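Local coordinates for putative diflavin flavoprotein A 5 (Nostoc sp. PCC 7120, PDB 4FEK) that probably transfers electrons from NADH to oxygen, reducing it to water, this chain being the metallo-beta-lactamase-like part of a modular flavodiiron protein, at residues A[44-49]-A[169-174]; A[80-85]-A[136-141]; A[199-204]-A[244-249]. One frame throughout, in Å; residues are numbered along the deposited sequence.

Interaction 1: residues A[44-49]-A[169-174]; sequences NSYVIE and ILYTDK. With PO4 (phosphate ion), chain E.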
loop_
_atom_site.group_PDB
_atom_site.type_symbol
_atom_site.label_atom_id
_atom_site.label_comp_id
_atom_site.label_asym_id
_atom_site.label_seq_id
_atom_site.Cartn_x
_atom_site.Cartn_y
_atom_site.Cartn_z
ATOM N N ASN A 44 -0.591 -2.844 6.083
ATOM C CA ASN A 44 0.865 -2.801 6.014
ATOM C C ASN A 44 1.404 -1.440 5.594
ATOM O O ASN A 44 0.987 -0.876 4.597
ATOM C CB ASN A 44 1.389 -3.893 5.078
ATOM C CG ASN A 44 0.826 -5.265 5.404
ATOM O OD1 ASN A 44 0.536 -5.578 6.560
ATOM N ND2 ASN A 44 0.657 -6.095 4.367
ATOM N N SER A 45 2.346 -0.914 6.371
ATOM C CA SER A 45 2.988 0.335 6.026
ATOM C C SER A 45 4.485 0.018 5.949
ATOM O O SER A 45 4.953 -0.962 6.534
ATOM C CB SER A 45 2.709 1.384 7.120
ATOM O OG SER A 45 3.214 2.649 6.751
ATOM N N TYR A 46 5.235 0.836 5.233
ATOM C CA TYR A 46 6.640 0.519 5.003
ATOM C C TYR A 46 7.514 1.745 5.268
ATOM O O TYR A 46 7.043 2.878 5.172
ATOM C CB TYR A 46 6.838 0.039 3.559
ATOM C CG TYR A 46 6.048 -1.204 3.257
ATOM C CD1 TYR A 46 6.596 -2.458 3.450
ATOM C CD2 TYR A 46 4.711 -1.121 2.843
ATOM C CE1 TYR A 46 5.850 -3.627 3.199
ATOM C CE2 TYR A 46 3.963 -2.268 2.604
ATOM C CZ TYR A 46 4.532 -3.511 2.775
ATOM O OH TYR A 46 3.776 -4.643 2.523
ATOM N N VAL A 47 8.787 1.503 5.595
ATOM C CA VAL A 47 9.760 2.576 5.840
ATOM C C VAL A 47 11.010 2.256 5.038
ATOM O O VAL A 47 11.538 1.151 5.143
ATOM C CB VAL A 47 10.162 2.662 7.332
ATOM C CG1 VAL A 47 11.075 3.865 7.555
ATOM C CG2 VAL A 47 8.917 2.748 8.223
ATOM N N ILE A 48 11.430 3.180 4.179
ATOM C CA ILE A 48 12.706 3.037 3.478
ATOM C C ILE A 48 13.650 4.133 3.973
ATOM O O ILE A 48 13.334 5.326 3.892
ATOM C CB ILE A 48 12.561 3.173 1.947
ATOM C CG1 ILE A 48 11.551 2.157 1.398
ATOM C CG2 ILE A 48 13.925 3.002 1.269
ATOM C CD1 ILE A 48 11.015 2.547 -0.004
ATOM N N GLU A 49 14.820 3.735 4.467
ATOM C CA GLU A 49 15.757 4.712 5.012
ATOM C C GLU A 49 16.998 4.820 4.154
ATOM O O GLU A 49 17.918 4.015 4.301
ATOM C CB GLU A 49 16.191 4.315 6.427
ATOM C CG GLU A 49 15.124 4.443 7.482
ATOM C CD GLU A 49 15.635 4.044 8.859
ATOM O OE1 GLU A 49 16.831 3.679 8.975
ATOM O OE2 GLU A 49 14.840 4.097 9.824
ATOM N N ILE A 169 11.541 -4.056 -4.862
ATOM C CA ILE A 169 10.262 -4.236 -4.201
ATOM C C ILE A 169 9.253 -3.309 -4.883
ATOM O O ILE A 169 9.526 -2.141 -5.140
ATOM C CB ILE A 169 10.334 -3.898 -2.695
ATOM C CG1 ILE A 169 11.192 -4.936 -1.929
ATOM C CG2 ILE A 169 8.951 -3.866 -2.089
ATOM C CD1 ILE A 169 11.353 -4.583 -0.421
ATOM N N LEU A 170 8.082 -3.850 -5.187
ATOM C CA LEU A 170 6.994 -3.044 -5.716
ATOM C C LEU A 170 5.940 -2.882 -4.628
ATOM O O LEU A 170 5.410 -3.880 -4.111
ATOM C CB LEU A 170 6.409 -3.739 -6.950
ATOM C CG LEU A 170 5.261 -2.989 -7.605
ATOM C CD1 LEU A 170 5.798 -1.694 -8.175
ATOM C CD2 LEU A 170 4.628 -3.861 -8.715
ATOM N N TYR A 171 5.640 -1.632 -4.284
ATOM C CA TYR A 171 4.646 -1.293 -3.259
ATOM C C TYR A 171 3.314 -1.140 -3.990
ATOM O O TYR A 171 3.160 -0.224 -4.798
ATOM C CB TYR A 171 5.058 -0.003 -2.532
ATOM C CG TYR A 171 6.407 -0.201 -1.802
ATOM C CD1 TYR A 171 6.441 -0.657 -0.484
ATOM C CD2 TYR A 171 7.618 -0.004 -2.462
ATOM C CE1 TYR A 171 7.647 -0.878 0.172
ATOM C CE2 TYR A 171 8.854 -0.237 -1.816
ATOM C CZ TYR A 171 8.846 -0.675 -0.499
ATOM O OH TYR A 171 10.042 -0.910 0.153
ATOM N N THR A 172 2.381 -2.050 -3.728
ATOM C CA THR A 172 1.214 -2.202 -4.595
ATOM C C THR A 172 -0.079 -1.814 -3.900
ATOM O O THR A 172 -1.149 -1.842 -4.540
ATOM C CB THR A 172 1.063 -3.647 -5.133
ATOM O OG1 THR A 172 0.813 -4.555 -4.045
ATOM C CG2 THR A 172 2.292 -4.082 -5.896
ATOM N N ASP A 173 0.021 -1.472 -2.606
ATOM C CA ASP A 173 -1.132 -0.986 -1.824
ATOM C C ASP A 173 -2.307 -1.969 -1.962
ATOM O O ASP A 173 -2.184 -3.122 -1.560
ATOM C CB ASP A 173 -1.531 0.418 -2.312
ATOM C CG ASP A 173 -2.529 1.113 -1.390
ATOM O OD1 ASP A 173 -2.797 0.606 -0.273
ATOM O OD2 ASP A 173 -3.046 2.181 -1.796
ATOM N N LYS A 174 -3.425 -1.530 -2.557
ATOM C CA LYS A 174 -4.602 -2.405 -2.677
ATOM C C LYS A 174 -4.421 -3.598 -3.606
ATOM O O LYS A 174 -5.186 -4.556 -3.525
ATOM C CB LYS A 174 -5.854 -1.617 -3.114
ATOM C CG LYS A 174 -6.354 -0.606 -2.098
ATOM C CD LYS A 174 -6.841 -1.281 -0.813
ATOM C CE LYS A 174 -7.271 -0.226 0.228
ATOM N NZ LYS A 174 -7.991 -0.822 1.389
HETATM P P PO4 E . -9.277 2.394 3.061
HETATM O O1 PO4 E . -8.580 3.515 3.840
HETATM O O2 PO4 E . -10.661 2.275 3.606
HETATM O O3 PO4 E . -9.302 2.836 1.625
HETATM O O4 PO4 E . -8.502 1.118 3.285
#
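Tyr171 turns the edge of its ring toward one face of the Tyr46 ring, a T-shaped pair with the planes at 73° and the centroids 5.2 Å apart, while Ile169 CG2 of its own strand lies over a face of Tyr171, toward the rim. The pair sits between the two sheets of the metallo-beta-lactamase sandwich, joining strand 41-49 of one to strand 169-173 of the other. The leading edge is the CD1-CE1 side: Tyr171 CE1 comes within 3.5 Å of Tyr46 CG, so the approach is to the CB end of the face and not to its centre. Both tyrosines place CG anti to the carbonyl carbon (chi1 -61° for Tyr46, -62° for Tyr171), which sends each ring off its strand into the space between the sheets. There Ile48 meets the far end of Tyr171, its CD1 lying 3.9 Å from Tyr171 CZ. Ala228 and Ile56 add to the packing around the tyrosines, and Tyr46 OH is hydrogen-bonded to Val229 O, which anchors that buried ring at its polar end.

Farther along segment 169-174, Asp173 OD2 is hydrogen-bonded to His87 ND1. His87 NE2, Ser89, Arg92 and Asn91 all hold a phosphate, probably carried in from the crystallisation medium, and Lys174 reaches the same ion through a hydrogen bond from NZ to phosphate O4 of 2.8 Å.

Interaction 2: residues A[80-85]-A[136-141]; sequences LDYVIL and ETLDLG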
loop_
_atom_site.group_PDB
_atom_site.type_symbol
_atom_site.label_atom_id
_atom_site.label_comp_id
_atom_site.label_asym_id
_atom_site.label_seq_id
_atom_site.Cartn_x
_atom_site.Cartn_y
_atom_site.Cartn_z
ATOM N N LEU A 80 11.887 12.408 9.117
ATOM C CA LEU A 80 10.982 11.903 8.105
ATOM C C LEU A 80 10.861 12.929 6.978
ATOM O O LEU A 80 10.647 14.116 7.231
ATOM C CB LEU A 80 9.626 11.619 8.752
ATOM C CG LEU A 80 8.475 11.143 7.886
ATOM C CD1 LEU A 80 8.904 9.966 7.000
ATOM C CD2 LEU A 80 7.312 10.761 8.802
ATOM N N ASP A 81 11.001 12.475 5.732
ATOM C CA ASP A 81 10.984 13.382 4.576
ATOM C C ASP A 81 9.698 13.265 3.750
ATOM O O ASP A 81 9.094 14.277 3.345
ATOM C CB ASP A 81 12.183 13.092 3.662
ATOM C CG ASP A 81 13.525 13.299 4.364
ATOM O OD1 ASP A 81 13.959 14.460 4.456
ATOM O OD2 ASP A 81 14.138 12.306 4.824
ATOM N N TYR A 82 9.295 12.024 3.497
ATOM C CA TYR A 82 8.197 11.750 2.583
ATOM C C TYR A 82 7.206 10.759 3.166
ATOM O O TYR A 82 7.573 9.813 3.880
ATOM C CB TYR A 82 8.713 11.215 1.230
ATOM C CG TYR A 82 9.700 12.126 0.545
ATOM C CD1 TYR A 82 9.290 13.314 -0.040
ATOM C CD2 TYR A 82 11.040 11.795 0.485
ATOM C CE1 TYR A 82 10.207 14.158 -0.668
ATOM C CE2 TYR A 82 11.956 12.624 -0.132
ATOM C CZ TYR A 82 11.535 13.795 -0.707
ATOM O OH TYR A 82 12.463 14.608 -1.310
ATOM N N VAL A 83 5.939 11.010 2.855
ATOM C CA VAL A 83 4.844 10.080 3.121
ATOM C C VAL A 83 4.243 9.780 1.731
ATOM O O VAL A 83 3.672 10.670 1.088
ATOM C CB VAL A 83 3.774 10.708 4.050
ATOM C CG1 VAL A 83 2.607 9.762 4.233
ATOM C CG2 VAL A 83 4.404 11.055 5.429
ATOM N N ILE A 84 4.401 8.545 1.267
ATOM C CA ILE A 84 3.895 8.156 -0.058
ATOM C C ILE A 84 2.547 7.433 0.059
ATOM O O ILE A 84 2.390 6.518 0.875
ATOM C CB ILE A 84 4.904 7.288 -0.790
ATOM C CG1 ILE A 84 6.203 8.087 -1.004
ATOM C CG2 ILE A 84 4.310 6.756 -2.125
ATOM C CD1 ILE A 84 7.417 7.244 -1.285
ATOM N N LEU A 85 1.585 7.857 -0.755
ATOM C CA LEU A 85 0.222 7.327 -0.702
ATOM C C LEU A 85 -0.075 6.455 -1.908
ATOM O O LEU A 85 0.044 6.910 -3.057
ATOM C CB LEU A 85 -0.773 8.479 -0.686
ATOM C CG LEU A 85 -0.597 9.510 0.423
ATOM C CD1 LEU A 85 -1.780 10.445 0.406
ATOM C CD2 LEU A 85 -0.484 8.784 1.749
ATOM N N GLU A 136 8.897 11.333 -13.490
ATOM C CA GLU A 136 9.932 11.700 -12.540
ATOM C C GLU A 136 10.134 10.631 -11.485
ATOM O O GLU A 136 9.212 9.894 -11.142
ATOM C CB GLU A 136 9.615 13.045 -11.884
ATOM C CG GLU A 136 9.716 14.222 -12.839
ATOM C CD GLU A 136 11.109 14.378 -13.439
ATOM O OE1 GLU A 136 12.106 14.092 -12.736
ATOM O OE2 GLU A 136 11.207 14.789 -14.620
ATOM N N THR A 137 11.357 10.546 -10.982
ATOM C CA THR A 137 11.667 9.619 -9.915
ATOM C C THR A 137 11.984 10.379 -8.639
ATOM O O THR A 137 12.129 11.600 -8.652
ATOM C CB THR A 137 12.837 8.696 -10.283
ATOM O OG1 THR A 137 13.990 9.482 -10.591
ATOM C CG2 THR A 137 12.470 7.827 -11.491
ATOM N N LEU A 138 12.070 9.646 -7.533
ATOM C CA LEU A 138 12.423 10.227 -6.254
ATOM C C LEU A 138 13.610 9.470 -5.683
ATOM O O LEU A 138 13.507 8.283 -5.347
ATOM C CB LEU A 138 11.234 10.157 -5.293
ATOM C CG LEU A 138 11.451 10.704 -3.881
ATOM C CD1 LEU A 138 11.717 12.195 -3.891
ATOM C CD2 LEU A 138 10.250 10.366 -3.007
ATOM N N ASP A 139 14.742 10.152 -5.569
ATOM C CA ASP A 139 15.941 9.512 -5.049
ATOM C C ASP A 139 16.030 9.689 -3.530
ATOM O O ASP A 139 16.149 10.804 -3.020
ATOM C CB ASP A 139 17.188 10.060 -5.743
ATOM C CG ASP A 139 18.471 9.348 -5.316
ATOM O OD1 ASP A 139 18.401 8.295 -4.649
ATOM O OD2 ASP A 139 19.561 9.837 -5.678
ATOM N N LEU A 140 15.968 8.573 -2.817
ATOM C CA LEU A 140 16.136 8.570 -1.362
ATOM C C LEU A 140 17.618 8.483 -0.972
ATOM O O LEU A 140 17.972 8.598 0.214
ATOM C CB LEU A 140 15.377 7.382 -0.761
ATOM C CG LEU A 140 13.961 7.592 -0.214
ATOM C CD1 LEU A 140 13.261 8.713 -0.896
ATOM C CD2 LEU A 140 13.133 6.293 -0.258
ATOM N N GLY A 141 18.473 8.246 -1.967
ATOM C CA GLY A 141 19.895 8.061 -1.731
ATOM C C GLY A 141 20.242 6.599 -1.509
ATOM O O GLY A 141 19.350 5.752 -1.375
HETATM O O HOH W 1 15.152 13.478 -2.702
#
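With CG anti to the carbonyl carbon (chi1 -56°), Tyr82 extends its ring from strand 80-84 toward Leu138, whose own CG is anti to the backbone N, so that both methyl groups are brought against the aromatic ring. The contact bridges the two sheets of the metallo-beta-lactamase sandwich: strand 80-84 is an inner strand of the seven-stranded sheet, and strand 138-139 is an edge strand of the other.

The two branches of Leu138 divide the ring between them. CD2 stands over the centre of one face, 3.9 Å from the centroid of the Tyr82 ring and only 13° off its normal, a well-directed CH-pi contact. CD1 lies farther along, near the hydroxyl end, and is 3.6 Å from Tyr82 CZ. Leu140 comes in obliquely along the CD2-CE2 side of the ring, with its CD1 4.0 Å from Tyr82 CD2. Tyr82 also packs on Thr107 and Val109 of the adjoining strand 107-111, while Phe148 of strand 145-150 touches Leu138, so the contact is continuous with the hydrophobic filling between the sheets.

The phenol is linked to the second segment through water as well: one molecule lies 3.2 Å from Tyr82 OH and donates a hydrogen bond to Asp139 O. Asp139, whose CB is directed away from segment 80-85, forms an Asx turn where the strand ends. Gly141 N donates to Asp139 OD1 over 2.7 Å, meeting that oxygen from above the carboxylate plane, 57° out of it.

Interaction 3: residues A[199-204]-A[244-249]; sequences YYFNCL and QAYADW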
loop_
_atom_site.group_PDB
_atom_site.type_symbol
_atom_site.label_atom_id
_atom_site.label_comp_id
_atom_site.label_asym_id
_atom_site.label_seq_id
_atom_site.Cartn_x
_atom_site.Cartn_y
_atom_site.Cartn_z
ATOM N N TYR A 199 -10.557 -14.601 -2.915
ATOM C CA TYR A 199 -11.725 -13.921 -2.375
ATOM C C TYR A 199 -11.516 -12.405 -2.403
ATOM O O TYR A 199 -12.429 -11.633 -2.698
ATOM C CB TYR A 199 -12.004 -14.413 -0.943
ATOM C CG TYR A 199 -13.263 -13.819 -0.360
ATOM C CD1 TYR A 199 -14.511 -14.156 -0.884
ATOM C CD2 TYR A 199 -13.210 -12.905 0.698
ATOM C CE1 TYR A 199 -15.671 -13.615 -0.370
ATOM C CE2 TYR A 199 -14.369 -12.352 1.225
ATOM C CZ TYR A 199 -15.604 -12.713 0.683
ATOM O OH TYR A 199 -16.771 -12.173 1.175
ATOM N N TYR A 200 -10.289 -11.989 -2.093
ATOM C CA TYR A 200 -9.925 -10.583 -2.103
ATOM C C TYR A 200 -10.083 -10.013 -3.514
ATOM O O TYR A 200 -10.667 -8.943 -3.683
ATOM C CB TYR A 200 -8.489 -10.433 -1.590
ATOM C CG TYR A 200 -7.976 -9.017 -1.464
ATOM C CD1 TYR A 200 -7.466 -8.359 -2.573
ATOM C CD2 TYR A 200 -7.945 -8.358 -0.217
ATOM C CE1 TYR A 200 -6.944 -7.095 -2.486
ATOM C CE2 TYR A 200 -7.404 -7.049 -0.112
ATOM C CZ TYR A 200 -6.913 -6.440 -1.251
ATOM O OH TYR A 200 -6.398 -5.165 -1.206
ATOM N N PHE A 201 -9.564 -10.724 -4.510
ATOM C CA PHE A 201 -9.725 -10.321 -5.904
ATOM C C PHE A 201 -11.223 -10.152 -6.251
ATOM O O PHE A 201 -11.631 -9.130 -6.792
ATOM C CB PHE A 201 -9.105 -11.341 -6.845
ATOM C CG PHE A 201 -9.231 -10.976 -8.305
ATOM C CD1 PHE A 201 -10.381 -11.313 -9.033
ATOM C CD2 PHE A 201 -8.201 -10.300 -8.952
ATOM C CE1 PHE A 201 -10.504 -10.962 -10.357
ATOM C CE2 PHE A 201 -8.309 -9.951 -10.289
ATOM C CZ PHE A 201 -9.450 -10.289 -10.999
ATOM N N ASN A 202 -12.015 -11.167 -5.937
ATOM C CA ASN A 202 -13.442 -11.143 -6.220
ATOM C C ASN A 202 -14.215 -10.038 -5.516
ATOM O O ASN A 202 -15.171 -9.500 -6.086
ATOM C CB ASN A 202 -14.061 -12.512 -5.953
ATOM C CG ASN A 202 -13.627 -13.549 -6.991
ATOM O OD1 ASN A 202 -13.385 -13.208 -8.141
ATOM N ND2 ASN A 202 -13.529 -14.809 -6.583
ATOM N N CYS A 203 -13.801 -9.698 -4.289
ATOM C CA CYS A 203 -14.433 -8.621 -3.540
ATOM C C CYS A 203 -14.048 -7.255 -4.074
ATOM O O CYS A 203 -14.921 -6.418 -4.309
ATOM C CB CYS A 203 -14.059 -8.662 -2.042
ATOM S SG CYS A 203 -14.856 -9.938 -1.148
ATOM N N LEU A 204 -12.747 -7.039 -4.270
ATOM C CA LEU A 204 -12.206 -5.693 -4.497
ATOM C C LEU A 204 -11.636 -5.376 -5.894
ATOM O O LEU A 204 -11.526 -4.207 -6.264
ATOM C CB LEU A 204 -11.088 -5.450 -3.495
ATOM C CG LEU A 204 -11.470 -5.505 -2.021
ATOM C CD1 LEU A 204 -10.237 -5.286 -1.157
ATOM C CD2 LEU A 204 -12.523 -4.437 -1.720
ATOM N N GLN A 244 0.011 -14.356 -12.392
ATOM C CA GLN A 244 -0.648 -15.125 -13.450
ATOM C C GLN A 244 -2.131 -15.314 -13.127
ATOM O O GLN A 244 -2.991 -15.187 -14.003
ATOM C CB GLN A 244 0.014 -16.480 -13.647
ATOM C CG GLN A 244 -0.644 -17.291 -14.756
ATOM C CD GLN A 244 -0.692 -16.544 -16.092
ATOM O OE1 GLN A 244 -1.772 -16.291 -16.647
ATOM N NE2 GLN A 244 0.481 -16.197 -16.617
ATOM N N ALA A 245 -2.424 -15.620 -11.865
ATOM C CA ALA A 245 -3.806 -15.760 -11.409
ATOM C C ALA A 245 -4.637 -14.493 -11.606
ATOM O O ALA A 245 -5.771 -14.574 -12.083
ATOM C CB ALA A 245 -3.859 -16.220 -9.959
ATOM N N TYR A 246 -4.089 -13.333 -11.234
ATOM C CA TYR A 246 -4.762 -12.050 -11.482
ATOM C C TYR A 246 -5.105 -11.859 -12.967
ATOM O O TYR A 246 -6.188 -11.375 -13.324
ATOM C CB TYR A 246 -3.926 -10.865 -10.972
ATOM C CG TYR A 246 -4.353 -10.377 -9.594
ATOM C CD1 TYR A 246 -4.408 -11.254 -8.510
ATOM C CD2 TYR A 246 -4.673 -9.047 -9.372
ATOM C CE1 TYR A 246 -4.814 -10.812 -7.246
ATOM C CE2 TYR A 246 -5.058 -8.598 -8.099
ATOM C CZ TYR A 246 -5.128 -9.481 -7.054
ATOM O OH TYR A 246 -5.541 -9.025 -5.822
ATOM N N ALA A 247 -4.164 -12.220 -13.821
ATOM C CA ALA A 247 -4.382 -12.172 -15.256
ATOM C C ALA A 247 -5.510 -13.124 -15.668
ATOM O O ALA A 247 -6.425 -12.729 -16.404
ATOM C CB ALA A 247 -3.087 -12.515 -15.989
ATOM N N ASP A 248 -5.466 -14.365 -15.185
ATOM C CA ASP A 248 -6.509 -15.333 -15.549
ATOM C C ASP A 248 -7.881 -14.935 -14.999
ATOM O O ASP A 248 -8.874 -14.964 -15.718
ATOM C CB ASP A 248 -6.160 -16.746 -15.084
ATOM C CG ASP A 248 -4.886 -17.279 -15.718
ATOM O OD1 ASP A 248 -4.478 -16.765 -16.785
ATOM O OD2 ASP A 248 -4.287 -18.207 -15.127
ATOM N N TRP A 249 -7.923 -14.578 -13.718
ATOM C CA TRP A 249 -9.152 -14.127 -13.080
ATOM C C TRP A 249 -9.730 -12.892 -13.784
ATOM O O TRP A 249 -10.941 -12.781 -13.945
ATOM C CB TRP A 249 -8.919 -13.825 -11.593
ATOM C CG TRP A 249 -8.499 -15.022 -10.760
ATOM C CD1 TRP A 249 -8.744 -16.340 -11.023
ATOM C CD2 TRP A 249 -7.762 -14.989 -9.535
ATOM N NE1 TRP A 249 -8.200 -17.127 -10.035
ATOM C CE2 TRP A 249 -7.597 -16.316 -9.106
ATOM C CE3 TRP A 249 -7.239 -13.952 -8.744
ATOM C CZ2 TRP A 249 -6.920 -16.644 -7.930
ATOM C CZ3 TRP A 249 -6.559 -14.278 -7.575
ATOM C CH2 TRP A 249 -6.409 -15.607 -7.180
#
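Phe201 is gripped in two different ways at once: its edge is directed at the face of Tyr246, while one of its own faces receives the CB of Trp249. The first pair is T-shaped, with planes at 81° and centroids 4.8 Å apart. Phe201 CD2 is the atom that points in, standing over the centre of the tyrosine ring and 3.7 Å from Tyr246 CE2. On the face of Phe201, Trp249 CB makes a CH-pi contact 3.8 Å from the ring centroid, displaced toward the rim; its nearest atom there is Phe201 CE1, at 3.5 Å. The indole follows at a slant, and its CE3 lies 3.6 Å from Phe201 CG, so the benzene part of the tryptophan runs along the base of the phenylalanine side chain.

This aromatic cluster packs helix 194-205 against the C-terminal helix 239-258, whose local axes cross at -44° and approach to 11.3 Å, a spacing filled by rings. The CB of Phe201 is directed at the other helix, and CG anti to the backbone N (chi1 -180°) continues the side chain to it. Tyr246 and Trp249, three residues apart on one helix, then receive its edge and its face. Helix 209-219 contributes Val212 and Leu216 to the packing on Tyr246, and Phe176 meets the same ring at a slant.

Tyr200, the neighbour of Phe201, plays a smaller part: its ring is approached obliquely by the hydroxyl oxygen of Tyr246, which lies 3.8 Å from Tyr200 CD1. The hydroxyl of Tyr200 itself is hydrogen-bonded to Lys174 O, in the loop after strand 169-173.

How the interactions relate
Interactions 1 and 2 both pin together the two sheets of the sandwich. Their centres are 12 Å apart, and they meet where Ile48 CG2 packs on Leu140 CD2 at 3.7 Å, so the two contacts adjoin in the filling between the sheets. Along the chain, interaction 2 is nested inside the loop closed by interaction 1. Interaction 3 follows in series and packs two helices outside the sandwich, on the opposite side of the chain's centre from interaction 2, with centres 30 Å apart and nearest atoms about 13 Å apart. Interaction 1, its centre 20 Å from that of interaction 3, links to it through a probable hydrogen bond from Tyr200 to the carbonyl of Lys174, tying helix 194-205 to the core strand that precedes it.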